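Local coordinates for uncharacterized protein YjgB (Bacillus subtilis, PDB 4YGT) that is of unknown function but is a putative secreted lipoprotein and the first structural representative of the DUF4309 family, at residues G30-Q35 against V155-K160; N64-Y69 against I88-Y93. All blocks are in the same frame, centred on the assembly; numbering follows the deposited sequence.

Interaction 1: G30-Q35 against V155-K160; sequences GEMPQQ and VNLKAK
The loop that follows helix 14-27 settles on one face of the antiparallel sheet here, with Gly30, Glu31 and Met32 resting against Val155 and Leu157 of strand 152-159. Gly30 ends the helix with a Schellman motif, and its positive phi (74°) belongs to that helix-ending turn, after which the chain runs over the strand. No hydrogen bond joins the two segments, so the evidence for the contact is apolar packing over 209 Å² of buried surface.

Leu157 presses its CD2 branch against the loop backbone. Chi1 (-175°) sets CG anti to the backbone N; CD2, one bond further, touches the first peptide units of the loop, lying 3.3 Å from Glu31 O and 3.6 Å from Gly30 C. Glu31 O is nonetheless satisfied, since it accepts a hydrogen bond from Thr26 OG1 in the helix, while the Glu31 carboxylate is held by Gly38 N and Thr40 OG1.

Met32, present as selenomethionine, supplies the other half. Its side chain and that of Leu157 lie alongside one another, pointing opposite ways: Met32 CG lies 3.9 Å from Leu157 CD2, while the terminal CE comes within 3.7 Å of Leu157 CB. The chain bends at chi3 (144°), which places CE over the strand backbone, 3.6 Å from Val155 O. CE also meets Val155 CG1, more loosely, at 4.1 Å.

Ile91 and Tyr93 on one neighbouring strand and Leu142 on the other also touch Met32, and Ala27 of helix 14-27 touches Leu157. The contact is thus buried core packing in which a capped helix end and the loop after it cover an antiparallel sheet.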
ATOM      1  N   GLY A  30       5.979   7.684   6.831  1.00 37.03           N
ATOM      2  CA  GLY A  30       4.696   8.013   6.197  1.00 36.01           C
ATOM      3  C   GLY A  30       4.801   8.016   4.677  1.00 37.77           C
ATOM      4  O   GLY A  30       4.172   8.821   3.984  1.00 36.40           O
ATOM      5  N   GLU A  31       5.640   7.119   4.170  1.00 34.70           N
ATOM      6  CA  GLU A  31       5.931   6.929   2.756  1.00 34.95           C
ATOM      7  C   GLU A  31       5.958   5.470   2.408  1.00 40.05           C
ATOM      8  O   GLU A  31       6.164   4.627   3.276  1.00 40.53           O
ATOM      9  CB  GLU A  31       7.321   7.493   2.424  1.00 36.07           C
ATOM     10  CG  GLU A  31       7.445   8.994   2.446  1.00 45.16           C
ATOM     11  CD  GLU A  31       8.868   9.482   2.273  1.00 52.02           C
ATOM     12  OE1 GLU A  31       9.698   8.772   1.652  1.00 37.92           O
ATOM     13  OE2 GLU A  31       9.149  10.594   2.769  1.00 57.33           O
HETATM   14  N   MSE A  32       5.879   5.181   1.133  1.00 38.67           N
HETATM   15  CA  MSE A  32       6.057   3.836   0.627  1.00 41.03           C
HETATM   16  C   MSE A  32       7.348   3.825  -0.207  1.00 46.30           C
HETATM   17  O   MSE A  32       7.869   4.903  -0.530  1.00 43.73           O
HETATM   18  CB  MSE A  32       4.827   3.371  -0.112  1.00 43.94           C
HETATM   19  CG  MSE A  32       3.693   3.188   0.846  1.00 53.87           C
HETATM   20 SE   MSE A  32       2.494   1.931   0.120  0.75 65.20          SE
HETATM   21  CE  MSE A  32       1.951   1.058   1.658  1.00 62.23           C
ATOM     22  N   PRO A  33       7.992   2.655  -0.421  1.00 46.11           N
ATOM     23  CA  PRO A  33       9.294   2.675  -1.102  1.00 46.86           C
ATOM     24  C   PRO A  33       9.211   2.716  -2.627  1.00 49.13           C
ATOM     25  O   PRO A  33       8.123   2.834  -3.224  1.00 46.14           O
ATOM     26  CB  PRO A  33       9.966   1.380  -0.624  1.00 50.61           C
ATOM     27  CG  PRO A  33       8.954   0.678   0.258  1.00 54.47           C
ATOM     28  CD  PRO A  33       7.634   1.285  -0.006  1.00 48.19           C
ATOM     29  N   GLN A  34      10.415   2.653  -3.250  1.00 47.84           N
ATOM     30  CA  GLN A  34      10.651   2.581  -4.693  1.00 48.86           C
ATOM     31  C   GLN A  34      10.091   3.808  -5.445  1.00 48.26           C
ATOM     32  O   GLN A  34      10.570   4.918  -5.228  1.00 46.41           O
ATOM     33  CB  GLN A  34      10.073   1.258  -5.274  1.00 52.17           C
ATOM     34  CG  GLN A  34      10.602  -0.043  -4.639  1.00 75.14           C
ATOM     35  CD  GLN A  34      12.080  -0.250  -4.842  1.00 97.66           C
ATOM     36  OE1 GLN A  34      12.900   0.095  -3.980  1.00 93.11           O
ATOM     37  NE2 GLN A  34      12.452  -0.798  -5.997  1.00 90.89           N
ATOM     38  N   GLN A  35       9.105   3.601  -6.335  1.00 43.72           N
ATOM     39  CA  GLN A  35       8.532   4.647  -7.187  1.00 42.85           C
ATOM     40  C   GLN A  35       7.810   5.724  -6.370  1.00 42.57           C
ATOM     41  O   GLN A  35       7.871   6.908  -6.731  1.00 40.20           O
ATOM     42  CB  GLN A  35       7.574   4.042  -8.233  1.00 45.07           C
ATOM     43  CG  GLN A  35       8.246   3.076  -9.241  1.00 78.19           C
ATOM     44  CD  GLN A  35       8.661   1.701  -8.708  1.00 95.71           C
ATOM     45  OE1 GLN A  35       8.135   1.195  -7.697  1.00 86.53           O
ATOM     46  NE2 GLN A  35       9.606   1.052  -9.401  1.00 80.14           N
ATOM     47  N   VAL A 155      -1.676  -3.203   0.055  1.00 40.12           N
ATOM     48  CA  VAL A 155      -1.112  -2.768   1.331  1.00 37.98           C
ATOM     49  C   VAL A 155      -1.383  -1.275   1.427  1.00 39.78           C
ATOM     50  O   VAL A 155      -1.027  -0.542   0.515  1.00 35.78           O
ATOM     51  CB  VAL A 155       0.389  -3.105   1.434  1.00 40.99           C
ATOM     52  CG1 VAL A 155       0.933  -2.735   2.803  1.00 41.48           C
ATOM     53  CG2 VAL A 155       0.646  -4.578   1.144  1.00 43.50           C
ATOM     54  N   ASN A 156      -2.086  -0.839   2.479  1.00 39.81           N
ATOM     55  CA  ASN A 156      -2.435   0.566   2.703  1.00 38.89           C
ATOM     56  C   ASN A 156      -1.576   1.240   3.746  1.00 44.08           C
ATOM     57  O   ASN A 156      -1.249   0.638   4.764  1.00 45.62           O
ATOM     58  CB  ASN A 156      -3.895   0.705   3.124  1.00 38.02           C
ATOM     59  CG  ASN A 156      -4.888   0.116   2.172  1.00 53.46           C
ATOM     60  OD1 ASN A 156      -4.585  -0.130   1.006  1.00 52.16           O
ATOM     61  ND2 ASN A 156      -6.107  -0.124   2.656  1.00 42.64           N
ATOM     62  N   LEU A 157      -1.223   2.511   3.502  1.00 40.38           N
ATOM     63  CA  LEU A 157      -0.498   3.320   4.471  1.00 39.01           C
ATOM     64  C   LEU A 157      -1.285   4.571   4.776  1.00 42.26           C
ATOM     65  O   LEU A 157      -1.656   5.294   3.859  1.00 40.17           O
ATOM     66  CB  LEU A 157       0.911   3.677   3.991  1.00 37.67           C
ATOM     67  CG  LEU A 157       1.804   4.435   4.988  1.00 41.78           C
ATOM     68  CD1 LEU A 157       2.138   3.596   6.198  1.00 42.64           C
ATOM     69  CD2 LEU A 157       3.041   4.891   4.326  1.00 41.90           C
ATOM     70  N   LYS A 158      -1.544   4.831   6.074  1.00 42.11           N
ATOM     71  CA  LYS A 158      -2.245   6.043   6.497  1.00 42.99           C
ATOM     72  C   LYS A 158      -1.768   6.476   7.875  1.00 47.25           C
ATOM     73  O   LYS A 158      -1.094   5.705   8.551  1.00 46.23           O
ATOM     74  CB  LYS A 158      -3.782   5.878   6.447  1.00 45.64           C
ATOM     75  CG  LYS A 158      -4.401   4.832   7.363  1.00 60.51           C
ATOM     76  CD  LYS A 158      -5.911   5.053   7.416  1.00 70.14           C
ATOM     77  CE  LYS A 158      -6.683   3.865   7.928  1.00 91.13           C
ATOM     78  NZ  LYS A 158      -8.102   3.890   7.467  1.00100.88           N
ATOM     79  N   ALA A 159      -2.118   7.702   8.297  1.00 46.32           N
ATOM     80  CA  ALA A 159      -1.780   8.172   9.643  1.00 49.28           C
ATOM     81  C   ALA A 159      -2.656   7.495  10.675  1.00 55.22           C
ATOM     82  O   ALA A 159      -3.838   7.211  10.398  1.00 56.90           O
ATOM     83  CB  ALA A 159      -1.948   9.679   9.738  1.00 52.32           C
ATOM     84  N   LYS A 160      -2.079   7.201  11.854  1.00 52.09           N
ATOM     85  CA  LYS A 160      -2.809   6.635  12.999  1.00 56.87           C
ATOM     86  C   LYS A 160      -3.922   7.613  13.451  1.00 77.74           C
ATOM     87  O   LYS A 160      -3.631   8.826  13.606  1.00 76.94           O
ATOM     88  CB  LYS A 160      -1.865   6.334  14.187  1.00 59.96           C
ATOM     89  CG  LYS A 160      -1.200   4.955  14.151  1.00 67.55           C
ATOM     90  CD  LYS A 160      -1.115   4.304  15.536  1.00 79.01           C
ATOM     91  CE  LYS A 160      -0.077   4.941  16.457  1.00100.69           C
ATOM     92  NZ  LYS A 160      -0.204   4.537  17.900  1.00105.50           N
ATOM     93  OXT LYS A 160      -5.082   7.168  13.620  1.00104.58           O
TER

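Interaction 2: N64-Y69 against I88-Y93; sequences NRFDLY and ISEIRY. With SO4 (sulfate ion), chain B.
Phe66 and Arg92 meet through flat groups, the guanidinium lying over one face of the ring with the two planes 31° apart. Phe66 CZ sits 3.3 Å above the Arg92 guanidinium plane, over its centre, and NH1 lies over the ring face. Arg92 bends at chi3 (-82°), which turns NE aside towards Phe66 CZ and CE2. The same ring touches Glu90 at its edge, where Glu90 CD lies in the ring plane, 3.9 Å from CZ. CE1 in turn lies over the Arg65 guanidinium.

Ionic contacts link three charged residues. Arg92 NH2 donates to Glu90 OE2 at 3.2 Å in a salt bridge within the strand, reaching the oxygen from 48° out of the carboxylate plane. The other oxygen, Glu90 OE1, makes a long salt bridge of 3.7 Å to Arg65 NH2. One carboxylate therefore serves both arginines, whose NH2 atoms are 4.3 Å apart.

Hydrogen bonds to a sulfate ion, probably from the crystallisation liquor, complete the network. Arg65 NE donates to O1 at 2.8 Å, and Arg65 NH2 to O3 at 3.1 Å. Arg92 NH2 also reaches O3, but only weakly, at 3.5 Å. Beyond the segments, Arg92 NE makes a weak hydrogen bond to Asn156 OD1, and Ser81 of the intervening strand 77-82 touches Arg65, Phe66 and Glu90. An alanine in place of Arg92 would probably leave Glu90 OE2 without its salt-bridge mate and open a gap over the face of Phe66.

With two like charges this close, Glu90 and the bound anion probably offset repulsion between the arginines, and the pair of guanidinium groups would probably make the site attractive to an anion, consistent with the sulfate bound there.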
ATOM      1  N   ASN A  64     -14.883   6.581  -6.844  1.00 61.18           N
ATOM      2  CA  ASN A  64     -13.447   6.406  -6.736  1.00 56.43           C
ATOM      3  C   ASN A  64     -12.788   7.611  -6.062  1.00 58.03           C
ATOM      4  O   ASN A  64     -12.774   8.712  -6.628  1.00 58.64           O
ATOM      5  CB  ASN A  64     -12.826   6.183  -8.120  1.00 55.71           C
ATOM      6  CG  ASN A  64     -11.340   5.913  -8.039  1.00 62.69           C
ATOM      7  OD1 ASN A  64     -10.854   5.258  -7.109  1.00 45.89           O
ATOM      8  ND2 ASN A  64     -10.594   6.415  -9.007  1.00 55.90           N
ATOM      9  N   ARG A  65     -12.211   7.396  -4.874  1.00 52.25           N
ATOM     10  CA  ARG A  65     -11.521   8.486  -4.183  1.00 51.97           C
ATOM     11  C   ARG A  65      -9.979   8.342  -4.274  1.00 51.65           C
ATOM     12  O   ARG A  65      -9.260   9.047  -3.571  1.00 52.27           O
ATOM     13  CB  ARG A  65     -12.002   8.620  -2.726  1.00 53.09           C
ATOM     14  CG  ARG A  65     -11.681   7.453  -1.840  1.00 56.98           C
ATOM     15  CD  ARG A  65     -12.402   7.538  -0.524  1.00 62.18           C
ATOM     16  NE  ARG A  65     -11.912   6.466   0.330  1.00 66.01           N
ATOM     17  CZ  ARG A  65     -10.841   6.567   1.103  1.00 75.25           C
ATOM     18  NH1 ARG A  65     -10.184   7.720   1.192  1.00 59.69           N
ATOM     19  NH2 ARG A  65     -10.430   5.526   1.814  1.00 68.70           N
ATOM     20  N   PHE A  66      -9.488   7.496  -5.208  1.00 44.56           N
ATOM     21  CA  PHE A  66      -8.060   7.247  -5.420  1.00 40.58           C
ATOM     22  C   PHE A  66      -7.609   7.564  -6.806  1.00 43.72           C
ATOM     23  O   PHE A  66      -8.232   7.132  -7.770  1.00 43.96           O
ATOM     24  CB  PHE A  66      -7.685   5.774  -5.146  1.00 40.28           C
ATOM     25  CG  PHE A  66      -7.623   5.421  -3.683  1.00 41.94           C
ATOM     26  CD1 PHE A  66      -8.781   5.120  -2.973  1.00 48.02           C
ATOM     27  CD2 PHE A  66      -6.410   5.423  -3.002  1.00 41.62           C
ATOM     28  CE1 PHE A  66      -8.729   4.855  -1.605  1.00 49.54           C
ATOM     29  CE2 PHE A  66      -6.354   5.138  -1.648  1.00 44.73           C
ATOM     30  CZ  PHE A  66      -7.514   4.873  -0.951  1.00 46.69           C
ATOM     31  N   ASP A  67      -6.476   8.268  -6.914  1.00 40.79           N
ATOM     32  CA  ASP A  67      -5.779   8.439  -8.192  1.00 40.54           C
ATOM     33  C   ASP A  67      -5.130   7.093  -8.415  1.00 45.20           C
ATOM     34  O   ASP A  67      -4.319   6.685  -7.585  1.00 43.05           O
ATOM     35  CB  ASP A  67      -4.760   9.591  -8.130  1.00 40.43           C
ATOM     36  CG  ASP A  67      -5.319  10.935  -8.524  1.00 46.75           C
ATOM     37  OD1 ASP A  67      -6.429  10.976  -9.118  1.00 48.27           O
ATOM     38  OD2 ASP A  67      -4.655  11.939  -8.260  1.00 54.98           O
ATOM     39  N   LEU A  68      -5.591   6.331  -9.418  1.00 43.46           N
ATOM     40  CA  LEU A  68      -5.091   4.965  -9.597  1.00 41.90           C
ATOM     41  C   LEU A  68      -4.094   4.821 -10.758  1.00 45.61           C
ATOM     42  O   LEU A  68      -4.322   5.293 -11.877  1.00 44.64           O
ATOM     43  CB  LEU A  68      -6.252   3.991  -9.772  1.00 41.87           C
ATOM     44  CG  LEU A  68      -7.130   3.805  -8.556  1.00 44.45           C
ATOM     45  CD1 LEU A  68      -8.510   3.311  -8.966  1.00 46.45           C
ATOM     46  CD2 LEU A  68      -6.470   2.879  -7.524  1.00 42.48           C
ATOM     47  N   TYR A  69      -2.962   4.184 -10.440  1.00 39.97           N
ATOM     48  CA  TYR A  69      -1.864   3.935 -11.363  1.00 38.24           C
ATOM     49  C   TYR A  69      -1.721   2.448 -11.485  1.00 42.23           C
ATOM     50  O   TYR A  69      -1.475   1.755 -10.500  1.00 39.75           O
ATOM     51  CB  TYR A  69      -0.583   4.618 -10.870  1.00 35.79           C
ATOM     52  CG  TYR A  69      -0.711   6.127 -10.837  1.00 35.70           C
ATOM     53  CD1 TYR A  69      -0.436   6.894 -11.962  1.00 38.65           C
ATOM     54  CD2 TYR A  69      -1.121   6.789  -9.680  1.00 35.81           C
ATOM     55  CE1 TYR A  69      -0.555   8.282 -11.941  1.00 39.86           C
ATOM     56  CE2 TYR A  69      -1.237   8.182  -9.641  1.00 37.28           C
ATOM     57  CZ  TYR A  69      -0.958   8.921 -10.778  1.00 45.32           C
ATOM     58  OH  TYR A  69      -1.046  10.289 -10.754  1.00 46.63           O
ATOM     59  N   ILE A  88      -1.724  14.008   0.704  1.00 45.46           N
ATOM     60  CA  ILE A  88      -2.018  12.572   0.654  1.00 41.13           C
ATOM     61  C   ILE A  88      -2.655  12.070   1.986  1.00 47.07           C
ATOM     62  O   ILE A  88      -2.081  12.228   3.066  1.00 45.45           O
ATOM     63  CB  ILE A  88      -0.744  11.764   0.283  1.00 40.29           C
ATOM     64  CG1 ILE A  88      -0.138  12.223  -1.088  1.00 38.76           C
ATOM     65  CG2 ILE A  88      -1.010  10.248   0.313  1.00 39.14           C
ATOM     66  CD1 ILE A  88       1.242  11.561  -1.422  1.00 34.43           C
ATOM     67  N   SER A  89      -3.839  11.439   1.891  1.00 45.68           N
ATOM     68  CA  SER A  89      -4.470  10.870   3.086  1.00 46.19           C
ATOM     69  C   SER A  89      -4.160   9.385   3.195  1.00 49.08           C
ATOM     70  O   SER A  89      -4.072   8.886   4.310  1.00 50.52           O
ATOM     71  CB  SER A  89      -5.976  11.115   3.117  1.00 49.24           C
ATOM     72  OG  SER A  89      -6.617  10.776   1.903  1.00 53.57           O
ATOM     73  N   GLU A  90      -3.945   8.675   2.053  1.00 42.65           N
ATOM     74  CA  GLU A  90      -3.655   7.239   2.067  1.00 39.02           C
ATOM     75  C   GLU A  90      -2.915   6.809   0.829  1.00 39.33           C
ATOM     76  O   GLU A  90      -3.164   7.333  -0.266  1.00 38.15           O
ATOM     77  CB  GLU A  90      -4.972   6.447   2.203  1.00 42.03           C
ATOM     78  CG  GLU A  90      -4.837   4.937   2.352  1.00 51.91           C
ATOM     79  CD  GLU A  90      -6.127   4.187   2.622  1.00 62.84           C
ATOM     80  OE1 GLU A  90      -7.096   4.802   3.124  1.00 54.00           O
ATOM     81  OE2 GLU A  90      -6.152   2.965   2.358  1.00 57.24           O
ATOM     82  N   ILE A  91      -1.985   5.854   1.000  1.00 34.45           N
ATOM     83  CA  ILE A  91      -1.251   5.275  -0.139  1.00 32.74           C
ATOM     84  C   ILE A  91      -1.635   3.803  -0.175  1.00 35.92           C
ATOM     85  O   ILE A  91      -1.683   3.160   0.868  1.00 35.68           O
ATOM     86  CB  ILE A  91       0.305   5.503  -0.118  1.00 34.07           C
ATOM     87  CG1 ILE A  91       0.651   7.000   0.085  1.00 35.52           C
ATOM     88  CG2 ILE A  91       0.964   4.956  -1.403  1.00 28.97           C
ATOM     89  CD1 ILE A  91       2.129   7.340   0.378  1.00 39.11           C
ATOM     90  N   ARG A  92      -1.980   3.306  -1.360  1.00 31.74           N
ATOM     91  CA  ARG A  92      -2.358   1.935  -1.597  1.00 32.25           C
ATOM     92  C   ARG A  92      -1.379   1.322  -2.608  1.00 37.90           C
ATOM     93  O   ARG A  92      -1.222   1.844  -3.711  1.00 38.37           O
ATOM     94  CB  ARG A  92      -3.803   1.918  -2.093  1.00 36.69           C
ATOM     95  CG  ARG A  92      -4.511   0.601  -1.936  1.00 51.34           C
ATOM     96  CD  ARG A  92      -6.002   0.796  -2.065  1.00 60.56           C
ATOM     97  NE  ARG A  92      -6.636   1.253  -0.826  1.00 65.68           N
ATOM     98  CZ  ARG A  92      -7.931   1.540  -0.726  1.00 74.83           C
ATOM     99  NH1 ARG A  92      -8.716   1.471  -1.792  1.00 69.23           N
ATOM    100  NH2 ARG A  92      -8.439   1.946   0.427  1.00 57.91           N
ATOM    101  N   TYR A  93      -0.679   0.249  -2.195  1.00 34.50           N
ATOM    102  CA  TYR A  93       0.295  -0.526  -2.962  1.00 33.31           C
ATOM    103  C   TYR A  93      -0.406  -1.796  -3.476  1.00 37.25           C
ATOM    104  O   TYR A  93      -0.881  -2.589  -2.673  1.00 34.82           O
ATOM    105  CB  TYR A  93       1.510  -0.838  -2.065  1.00 34.33           C
ATOM    106  CG  TYR A  93       2.571  -1.703  -2.697  1.00 38.76           C
ATOM    107  CD1 TYR A  93       3.585  -1.145  -3.469  1.00 41.77           C
ATOM    108  CD2 TYR A  93       2.580  -3.081  -2.507  1.00 41.90           C
ATOM    109  CE1 TYR A  93       4.546  -1.945  -4.088  1.00 46.55           C
ATOM    110  CE2 TYR A  93       3.546  -3.890  -3.106  1.00 44.25           C
ATOM    111  CZ  TYR A  93       4.531  -3.317  -3.895  1.00 51.01           C
ATOM    112  OH  TYR A  93       5.481  -4.112  -4.500  1.00 53.17           O
TER
HETATM  113  S   SO4 B 201     -12.807   2.999  -0.569  1.00 62.85           S
HETATM  114  O1  SO4 B 201     -13.390   4.330  -0.775  1.00 61.24           O
HETATM  115  O2  SO4 B 201     -12.296   2.426  -1.809  1.00 64.16           O
HETATM  116  O3  SO4 B 201     -11.720   3.127   0.410  1.00 64.78           O
HETATM  117  O4  SO4 B 201     -13.797   2.070  -0.059  1.00 65.88           O

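In the fold
Interactions 1 and 2, with centres about 10 Å apart, meet through adjacent antiparallel strands, 152-159 and 88-95. Probable backbone hydrogen bonds, Leu157 N to Ile91 O and Val155 O to Tyr93 N, both 2.8 Å, join them. They use opposite faces of the sheet: Ile91 points away from 64-69 and touches Met32 of interaction 1, whereas Asn156 points away from 30-35 and packs against Glu90 of interaction 2, its ND2 being 3.1 Å from Glu90 OE2. Both segments of interaction 2 fall, in sequence, between the two segments of interaction 1. No active site is known; the sulfate belongs to interaction 2, and a 1,2-ethanediol, probably also from the crystallisation liquor, lies near Gly30.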